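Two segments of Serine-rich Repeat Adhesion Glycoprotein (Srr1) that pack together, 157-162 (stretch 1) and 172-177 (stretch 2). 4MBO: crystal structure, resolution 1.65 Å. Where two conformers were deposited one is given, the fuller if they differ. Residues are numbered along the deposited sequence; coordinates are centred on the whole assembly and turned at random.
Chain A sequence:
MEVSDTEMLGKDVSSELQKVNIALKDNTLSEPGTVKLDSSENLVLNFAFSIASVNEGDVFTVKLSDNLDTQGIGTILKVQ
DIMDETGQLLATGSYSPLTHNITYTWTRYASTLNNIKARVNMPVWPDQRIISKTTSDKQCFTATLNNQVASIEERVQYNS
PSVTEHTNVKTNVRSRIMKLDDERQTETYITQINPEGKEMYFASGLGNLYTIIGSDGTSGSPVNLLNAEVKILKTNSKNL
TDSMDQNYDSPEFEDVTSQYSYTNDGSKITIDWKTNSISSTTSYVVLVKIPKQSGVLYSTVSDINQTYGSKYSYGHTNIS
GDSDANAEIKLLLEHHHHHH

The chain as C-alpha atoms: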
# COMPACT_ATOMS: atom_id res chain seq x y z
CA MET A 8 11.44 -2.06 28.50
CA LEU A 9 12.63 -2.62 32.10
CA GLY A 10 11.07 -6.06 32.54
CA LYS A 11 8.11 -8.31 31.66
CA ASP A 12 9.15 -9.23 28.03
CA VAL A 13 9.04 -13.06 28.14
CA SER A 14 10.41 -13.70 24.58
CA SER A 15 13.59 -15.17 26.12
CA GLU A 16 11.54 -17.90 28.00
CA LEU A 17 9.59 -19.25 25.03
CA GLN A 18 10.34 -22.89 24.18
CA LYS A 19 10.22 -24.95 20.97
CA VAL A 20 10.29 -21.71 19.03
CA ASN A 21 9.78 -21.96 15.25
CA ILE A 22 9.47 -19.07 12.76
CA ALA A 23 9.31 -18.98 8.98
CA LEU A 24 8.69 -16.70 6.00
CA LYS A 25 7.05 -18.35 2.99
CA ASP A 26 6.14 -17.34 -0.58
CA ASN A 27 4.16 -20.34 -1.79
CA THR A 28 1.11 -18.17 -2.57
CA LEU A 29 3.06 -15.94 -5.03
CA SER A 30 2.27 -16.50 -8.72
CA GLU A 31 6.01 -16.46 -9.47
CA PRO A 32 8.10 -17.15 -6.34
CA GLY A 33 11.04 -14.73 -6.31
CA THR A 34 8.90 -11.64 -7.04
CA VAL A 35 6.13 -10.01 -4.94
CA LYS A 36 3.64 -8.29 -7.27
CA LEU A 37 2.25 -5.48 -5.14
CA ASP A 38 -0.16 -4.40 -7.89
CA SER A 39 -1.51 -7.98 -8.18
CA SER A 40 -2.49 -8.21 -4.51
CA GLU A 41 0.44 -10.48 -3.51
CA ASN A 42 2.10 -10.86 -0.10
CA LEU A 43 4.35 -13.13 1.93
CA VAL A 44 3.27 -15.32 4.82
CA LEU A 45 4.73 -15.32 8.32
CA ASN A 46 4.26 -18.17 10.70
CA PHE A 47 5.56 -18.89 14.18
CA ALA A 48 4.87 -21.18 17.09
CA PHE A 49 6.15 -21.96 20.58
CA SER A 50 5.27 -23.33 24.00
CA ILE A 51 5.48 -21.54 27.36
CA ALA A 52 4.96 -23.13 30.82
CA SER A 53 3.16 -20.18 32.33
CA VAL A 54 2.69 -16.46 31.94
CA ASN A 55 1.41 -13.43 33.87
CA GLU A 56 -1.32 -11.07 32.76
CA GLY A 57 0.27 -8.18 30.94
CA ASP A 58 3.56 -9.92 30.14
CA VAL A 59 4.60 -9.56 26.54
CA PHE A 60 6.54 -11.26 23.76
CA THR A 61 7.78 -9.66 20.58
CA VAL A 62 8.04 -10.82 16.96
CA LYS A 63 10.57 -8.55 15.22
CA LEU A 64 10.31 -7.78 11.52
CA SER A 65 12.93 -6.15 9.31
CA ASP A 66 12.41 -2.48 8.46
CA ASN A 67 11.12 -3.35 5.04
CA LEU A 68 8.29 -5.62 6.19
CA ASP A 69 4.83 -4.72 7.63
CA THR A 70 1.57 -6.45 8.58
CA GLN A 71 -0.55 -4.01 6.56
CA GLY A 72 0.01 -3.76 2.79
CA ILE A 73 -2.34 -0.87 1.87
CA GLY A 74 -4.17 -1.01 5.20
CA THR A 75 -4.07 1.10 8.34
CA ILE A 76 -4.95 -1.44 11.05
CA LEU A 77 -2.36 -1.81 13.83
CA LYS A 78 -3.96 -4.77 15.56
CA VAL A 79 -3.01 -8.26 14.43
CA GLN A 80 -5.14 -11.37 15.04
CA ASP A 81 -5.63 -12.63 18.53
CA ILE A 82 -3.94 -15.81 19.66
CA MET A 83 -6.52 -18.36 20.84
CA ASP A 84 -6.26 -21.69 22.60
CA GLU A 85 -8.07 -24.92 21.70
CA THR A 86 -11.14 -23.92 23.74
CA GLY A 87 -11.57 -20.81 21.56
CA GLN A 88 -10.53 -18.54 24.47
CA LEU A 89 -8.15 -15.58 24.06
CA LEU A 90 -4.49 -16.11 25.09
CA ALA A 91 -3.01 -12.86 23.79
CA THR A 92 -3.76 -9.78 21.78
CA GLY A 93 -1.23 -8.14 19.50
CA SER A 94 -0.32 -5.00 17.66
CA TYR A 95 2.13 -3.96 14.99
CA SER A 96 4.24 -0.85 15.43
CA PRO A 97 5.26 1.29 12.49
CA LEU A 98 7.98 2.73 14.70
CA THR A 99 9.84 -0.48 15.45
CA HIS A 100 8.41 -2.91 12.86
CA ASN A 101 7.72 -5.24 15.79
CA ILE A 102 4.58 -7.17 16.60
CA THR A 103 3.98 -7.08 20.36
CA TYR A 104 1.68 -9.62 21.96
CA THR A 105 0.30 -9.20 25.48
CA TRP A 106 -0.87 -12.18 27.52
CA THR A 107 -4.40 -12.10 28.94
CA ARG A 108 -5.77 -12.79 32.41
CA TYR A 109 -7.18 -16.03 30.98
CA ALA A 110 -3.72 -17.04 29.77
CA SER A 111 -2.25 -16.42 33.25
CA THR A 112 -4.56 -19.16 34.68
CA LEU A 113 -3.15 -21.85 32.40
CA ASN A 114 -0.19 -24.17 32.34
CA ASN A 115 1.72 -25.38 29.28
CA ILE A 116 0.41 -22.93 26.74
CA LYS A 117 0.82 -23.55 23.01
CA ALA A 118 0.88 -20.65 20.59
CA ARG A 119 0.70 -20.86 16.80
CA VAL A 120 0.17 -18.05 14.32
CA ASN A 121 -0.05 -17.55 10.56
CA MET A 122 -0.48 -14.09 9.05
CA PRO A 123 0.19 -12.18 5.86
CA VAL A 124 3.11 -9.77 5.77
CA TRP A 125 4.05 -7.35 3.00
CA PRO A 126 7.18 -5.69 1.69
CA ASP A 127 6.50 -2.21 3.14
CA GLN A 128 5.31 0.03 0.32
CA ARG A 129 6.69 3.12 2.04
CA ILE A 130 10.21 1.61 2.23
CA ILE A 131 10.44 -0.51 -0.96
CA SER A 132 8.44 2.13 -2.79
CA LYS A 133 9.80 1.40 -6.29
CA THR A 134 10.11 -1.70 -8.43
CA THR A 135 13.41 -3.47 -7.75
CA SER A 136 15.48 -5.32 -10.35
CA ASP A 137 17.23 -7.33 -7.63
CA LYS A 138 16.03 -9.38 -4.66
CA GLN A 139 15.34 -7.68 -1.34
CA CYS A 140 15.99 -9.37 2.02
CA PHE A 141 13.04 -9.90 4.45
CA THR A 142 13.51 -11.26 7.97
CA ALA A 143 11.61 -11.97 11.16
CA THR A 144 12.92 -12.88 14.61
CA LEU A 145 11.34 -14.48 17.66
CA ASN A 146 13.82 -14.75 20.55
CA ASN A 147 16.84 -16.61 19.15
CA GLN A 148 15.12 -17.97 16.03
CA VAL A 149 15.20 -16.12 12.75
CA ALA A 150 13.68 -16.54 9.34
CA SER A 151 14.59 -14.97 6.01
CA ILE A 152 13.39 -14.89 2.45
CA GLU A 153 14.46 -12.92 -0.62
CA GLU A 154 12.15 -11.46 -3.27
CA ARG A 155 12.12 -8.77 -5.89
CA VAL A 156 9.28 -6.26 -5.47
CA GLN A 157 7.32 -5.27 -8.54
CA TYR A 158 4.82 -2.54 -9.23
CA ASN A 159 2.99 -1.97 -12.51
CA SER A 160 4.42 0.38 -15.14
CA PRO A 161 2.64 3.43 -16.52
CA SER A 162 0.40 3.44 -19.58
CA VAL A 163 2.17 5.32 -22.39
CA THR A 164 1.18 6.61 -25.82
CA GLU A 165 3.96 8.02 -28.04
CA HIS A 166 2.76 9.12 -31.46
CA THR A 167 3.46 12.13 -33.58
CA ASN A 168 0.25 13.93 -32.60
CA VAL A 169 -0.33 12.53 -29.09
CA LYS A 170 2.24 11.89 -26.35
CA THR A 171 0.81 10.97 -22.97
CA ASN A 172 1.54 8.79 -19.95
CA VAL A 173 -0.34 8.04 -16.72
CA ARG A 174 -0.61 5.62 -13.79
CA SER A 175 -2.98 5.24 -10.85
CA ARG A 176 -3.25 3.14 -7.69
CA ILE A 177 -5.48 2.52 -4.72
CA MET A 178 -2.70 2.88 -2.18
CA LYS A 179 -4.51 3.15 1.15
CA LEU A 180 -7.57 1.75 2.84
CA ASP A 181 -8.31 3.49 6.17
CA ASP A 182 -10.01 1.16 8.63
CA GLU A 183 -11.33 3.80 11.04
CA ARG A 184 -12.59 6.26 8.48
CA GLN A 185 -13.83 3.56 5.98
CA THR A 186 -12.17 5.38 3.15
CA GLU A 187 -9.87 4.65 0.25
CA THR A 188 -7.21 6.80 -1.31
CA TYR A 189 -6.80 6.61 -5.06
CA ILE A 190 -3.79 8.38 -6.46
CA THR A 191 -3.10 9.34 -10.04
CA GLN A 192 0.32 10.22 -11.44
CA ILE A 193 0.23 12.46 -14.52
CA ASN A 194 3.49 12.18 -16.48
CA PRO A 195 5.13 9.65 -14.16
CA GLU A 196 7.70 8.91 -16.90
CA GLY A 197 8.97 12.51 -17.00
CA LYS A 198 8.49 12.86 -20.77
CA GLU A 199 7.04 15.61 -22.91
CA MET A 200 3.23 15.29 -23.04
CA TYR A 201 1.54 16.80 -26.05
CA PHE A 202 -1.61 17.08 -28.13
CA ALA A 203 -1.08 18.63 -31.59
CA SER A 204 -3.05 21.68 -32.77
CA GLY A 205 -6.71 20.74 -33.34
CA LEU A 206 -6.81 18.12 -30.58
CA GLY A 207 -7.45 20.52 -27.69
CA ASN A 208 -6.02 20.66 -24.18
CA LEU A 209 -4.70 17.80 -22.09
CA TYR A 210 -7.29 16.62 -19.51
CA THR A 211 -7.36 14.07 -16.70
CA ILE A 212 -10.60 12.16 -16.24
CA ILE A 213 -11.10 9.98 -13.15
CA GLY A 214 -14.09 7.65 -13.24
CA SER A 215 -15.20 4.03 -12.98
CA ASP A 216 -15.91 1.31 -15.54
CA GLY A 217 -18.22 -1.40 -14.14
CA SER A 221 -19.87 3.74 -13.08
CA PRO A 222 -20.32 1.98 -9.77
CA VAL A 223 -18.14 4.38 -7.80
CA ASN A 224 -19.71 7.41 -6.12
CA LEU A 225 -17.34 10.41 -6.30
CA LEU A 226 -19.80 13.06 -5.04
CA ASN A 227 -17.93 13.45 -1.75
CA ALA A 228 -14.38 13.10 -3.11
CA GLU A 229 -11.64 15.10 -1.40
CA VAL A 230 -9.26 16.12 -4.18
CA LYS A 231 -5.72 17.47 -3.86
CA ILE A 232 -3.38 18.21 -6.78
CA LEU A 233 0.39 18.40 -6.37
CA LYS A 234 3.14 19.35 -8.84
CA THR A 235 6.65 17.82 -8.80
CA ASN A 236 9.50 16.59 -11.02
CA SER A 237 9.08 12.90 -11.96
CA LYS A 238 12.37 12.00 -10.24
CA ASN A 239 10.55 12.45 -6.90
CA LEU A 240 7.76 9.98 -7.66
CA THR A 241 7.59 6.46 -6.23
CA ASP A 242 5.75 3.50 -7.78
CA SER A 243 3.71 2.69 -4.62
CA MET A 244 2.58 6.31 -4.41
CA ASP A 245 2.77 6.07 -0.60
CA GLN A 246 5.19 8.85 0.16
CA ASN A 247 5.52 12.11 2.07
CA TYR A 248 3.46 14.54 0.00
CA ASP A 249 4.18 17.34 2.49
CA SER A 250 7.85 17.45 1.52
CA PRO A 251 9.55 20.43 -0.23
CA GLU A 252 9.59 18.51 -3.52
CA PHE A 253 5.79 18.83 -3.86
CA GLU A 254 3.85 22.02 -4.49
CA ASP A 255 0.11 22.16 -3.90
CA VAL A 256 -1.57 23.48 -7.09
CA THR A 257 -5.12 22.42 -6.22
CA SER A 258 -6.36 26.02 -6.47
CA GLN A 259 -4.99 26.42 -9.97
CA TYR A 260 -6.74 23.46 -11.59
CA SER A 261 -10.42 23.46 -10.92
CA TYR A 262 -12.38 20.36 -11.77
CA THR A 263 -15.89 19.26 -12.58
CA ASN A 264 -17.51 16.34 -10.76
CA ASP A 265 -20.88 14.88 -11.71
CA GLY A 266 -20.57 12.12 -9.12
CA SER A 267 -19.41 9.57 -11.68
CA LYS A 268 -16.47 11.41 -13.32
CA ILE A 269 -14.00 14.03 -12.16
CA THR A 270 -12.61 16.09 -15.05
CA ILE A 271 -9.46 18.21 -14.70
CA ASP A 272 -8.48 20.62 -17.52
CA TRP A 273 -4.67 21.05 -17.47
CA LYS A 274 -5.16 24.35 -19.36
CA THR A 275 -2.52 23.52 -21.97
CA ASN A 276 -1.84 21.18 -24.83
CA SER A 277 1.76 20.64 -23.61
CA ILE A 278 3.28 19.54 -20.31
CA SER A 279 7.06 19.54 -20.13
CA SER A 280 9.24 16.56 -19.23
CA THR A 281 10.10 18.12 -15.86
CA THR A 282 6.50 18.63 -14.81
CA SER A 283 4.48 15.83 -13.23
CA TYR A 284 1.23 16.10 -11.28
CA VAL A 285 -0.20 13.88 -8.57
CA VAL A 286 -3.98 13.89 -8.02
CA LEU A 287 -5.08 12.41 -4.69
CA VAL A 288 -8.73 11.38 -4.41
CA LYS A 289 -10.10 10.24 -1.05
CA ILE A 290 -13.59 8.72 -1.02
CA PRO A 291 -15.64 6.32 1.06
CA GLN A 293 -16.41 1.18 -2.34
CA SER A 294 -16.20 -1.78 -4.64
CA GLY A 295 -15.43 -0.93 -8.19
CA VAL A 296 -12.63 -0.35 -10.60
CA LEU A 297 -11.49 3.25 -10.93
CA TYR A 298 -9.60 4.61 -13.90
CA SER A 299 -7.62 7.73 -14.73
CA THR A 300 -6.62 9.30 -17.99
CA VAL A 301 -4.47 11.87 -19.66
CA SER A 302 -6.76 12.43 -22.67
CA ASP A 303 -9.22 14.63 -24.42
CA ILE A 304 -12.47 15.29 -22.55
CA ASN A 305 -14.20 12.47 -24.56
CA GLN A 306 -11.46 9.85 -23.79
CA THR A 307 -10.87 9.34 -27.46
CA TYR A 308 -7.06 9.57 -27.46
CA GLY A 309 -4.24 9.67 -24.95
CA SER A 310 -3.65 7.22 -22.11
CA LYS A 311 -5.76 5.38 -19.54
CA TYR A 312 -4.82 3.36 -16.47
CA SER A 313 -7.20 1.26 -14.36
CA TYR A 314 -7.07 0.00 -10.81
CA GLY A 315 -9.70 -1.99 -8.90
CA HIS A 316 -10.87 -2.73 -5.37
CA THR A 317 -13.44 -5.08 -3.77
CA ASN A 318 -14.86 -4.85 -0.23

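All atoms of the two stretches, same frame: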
# COMPACT_ATOMS: atom_id res chain seq x y z
N GLN A 157 7.73 -5.84 -7.27
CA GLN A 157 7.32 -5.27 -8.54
C GLN A 157 6.02 -4.51 -8.43
O GLN A 157 5.09 -4.93 -7.77
CB GLN A 157 7.14 -6.42 -9.54
CG GLN A 157 6.48 -6.04 -10.85
CD GLN A 157 6.36 -7.23 -11.77
OE1 GLN A 157 7.36 -7.75 -12.24
NE2 GLN A 157 5.14 -7.67 -12.02
N TYR A 158 6.00 -3.36 -9.10
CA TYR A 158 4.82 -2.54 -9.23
C TYR A 158 4.55 -2.41 -10.74
O TYR A 158 5.44 -2.61 -11.58
CB TYR A 158 5.05 -1.16 -8.69
CG TYR A 158 5.27 -1.08 -7.19
CD1 TYR A 158 4.20 -0.95 -6.33
CD2 TYR A 158 6.56 -1.07 -6.65
CE1 TYR A 158 4.38 -0.86 -4.94
CE2 TYR A 158 6.76 -0.98 -5.28
CZ TYR A 158 5.67 -0.84 -4.44
OH TYR A 158 5.83 -0.77 -3.07
N ASN A 159 3.30 -2.16 -11.10
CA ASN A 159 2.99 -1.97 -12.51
C ASN A 159 3.60 -0.72 -13.11
O ASN A 159 3.81 0.28 -12.40
CB ASN A 159 1.49 -1.92 -12.71
CG ASN A 159 0.85 -3.28 -12.66
OD1 ASN A 159 1.53 -4.32 -12.77
ND2 ASN A 159 -0.45 -3.30 -12.52
N SER A 160 3.87 -0.77 -14.41
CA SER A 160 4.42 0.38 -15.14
C SER A 160 3.31 1.28 -15.68
O SER A 160 2.19 0.85 -15.84
CB SER A 160 5.28 -0.08 -16.32
OG SER A 160 6.42 -0.79 -15.85
N PRO A 161 3.64 2.54 -15.94
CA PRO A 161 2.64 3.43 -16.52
C PRO A 161 2.15 3.06 -17.91
O PRO A 161 2.83 2.32 -18.64
CB PRO A 161 3.37 4.78 -16.58
CG PRO A 161 4.36 4.69 -15.47
CD PRO A 161 4.83 3.27 -15.50
N SER A 162 0.95 3.54 -18.24
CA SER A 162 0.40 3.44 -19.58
C SER A 162 1.05 4.59 -20.34
O SER A 162 1.08 5.71 -19.83
CB SER A 162 -1.10 3.65 -19.59
OG SER A 162 -1.76 2.56 -18.99
N ASN A 172 1.25 9.92 -20.84
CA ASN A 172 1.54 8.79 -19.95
C ASN A 172 0.90 9.03 -18.59
O ASN A 172 0.83 10.14 -18.13
CB ASN A 172 3.04 8.44 -19.84
CG ASN A 172 3.87 9.48 -19.11
OD1 ASN A 172 4.15 9.31 -17.93
ND2 ASN A 172 4.27 10.54 -19.82
N VAL A 173 0.42 7.95 -17.96
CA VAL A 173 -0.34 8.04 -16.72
C VAL A 173 -0.30 6.72 -15.96
O VAL A 173 -0.09 5.64 -16.55
CB VAL A 173 -1.83 8.42 -17.07
CG1 VAL A 173 -2.54 7.22 -17.73
CG2 VAL A 173 -2.62 8.90 -15.86
N ARG A 174 -0.51 6.81 -14.66
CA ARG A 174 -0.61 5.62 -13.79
C ARG A 174 -1.46 5.96 -12.59
O ARG A 174 -1.48 7.10 -12.16
CB ARG A 174 0.77 5.11 -13.38
CG ARG A 174 0.74 3.84 -12.55
CD ARG A 174 2.13 3.25 -12.35
NE ARG A 174 3.04 4.23 -11.76
CZ ARG A 174 4.33 4.00 -11.51
NH1 ARG A 174 4.85 2.80 -11.75
NH2 ARG A 174 5.10 4.97 -11.01
N SER A 175 -2.20 4.99 -12.05
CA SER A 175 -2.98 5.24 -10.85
C SER A 175 -2.93 4.04 -9.94
O SER A 175 -2.53 2.99 -10.38
CB SER A 175 -4.40 5.59 -11.19
OG SER A 175 -5.04 4.47 -11.82
N ARG A 176 -3.30 4.22 -8.68
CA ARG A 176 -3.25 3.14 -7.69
C ARG A 176 -4.11 3.43 -6.49
O ARG A 176 -4.15 4.55 -6.00
CB ARG A 176 -1.78 3.00 -7.26
CG ARG A 176 -1.45 1.78 -6.44
CD ARG A 176 0.07 1.68 -6.23
NE ARG A 176 0.33 0.36 -5.71
CZ ARG A 176 0.54 0.06 -4.45
NH1 ARG A 176 0.65 -1.22 -4.13
NH2 ARG A 176 0.60 0.98 -3.50
N ILE A 177 -4.82 2.42 -5.98
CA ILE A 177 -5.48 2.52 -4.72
C ILE A 177 -4.36 2.15 -3.76
O ILE A 177 -3.87 1.00 -3.75
CB ILE A 177 -6.66 1.55 -4.59
CG1 ILE A 177 -7.73 1.96 -5.60
CG2 ILE A 177 -7.15 1.56 -3.17
CD1 ILE A 177 -8.94 1.06 -5.67

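Residues 172-177 form part of a longer β-strand, whereas 157-162 follow an extended path that is largely irregular and joins this strand as a partner only at Ser 162. The touching parts run in roughly opposed directions, with end-to-end vectors 140° apart. Ser 162 and Val 173 form an antiparallel, hydrogen-bonded pair, their CA atoms 5.5 Å apart. Each residue both gives and accepts: Ser 162 N donates to Val 173 O (2.9 Å), and Val 173 N donates to Ser 162 O (3.0 Å). The same carbonyl oxygen, Ser 162 O, also lies 3.1 Å from Asn 172 CA, a CA-H...O contact that supplements the stronger amide bond. Pro 161 has no amide hydrogen to donate; its CA lies 3.5 Å from Val 173 O.

Ser 162 and Val 173 direct their side chains to the same face of the sheet, where Ser 162 CB and Val 173 CG1 meet at 4.3 Å in van der Waals contact.

Arg 174 makes the most extensive side-chain contribution. Its CB points toward stretch 1, and t rotamers at chi1 and chi2 extend the chain before a p turn at chi3. The guanidinium then reaches the backbone of the irregular segment: Arg 174 NH1 donates to Asn 159 O at 2.8 Å, with the acceptor near the guanidinium plane, as expected for an N-H bond directed in that plane. Pro 161 covers one face of the group, its CD 3.8 Å from Arg 174 NH1, so polar bonding at the edge is combined with apolar packing over the face.

Further along, the CA-to-CB bond of Arg 176 also points toward stretch 1, and its side chain meets Tyr 158. Tyr 158 CE1 lies over one face of the guanidinium, 3.8 Å from Arg 176 NH1, which itself sits at the edge of the phenol ring.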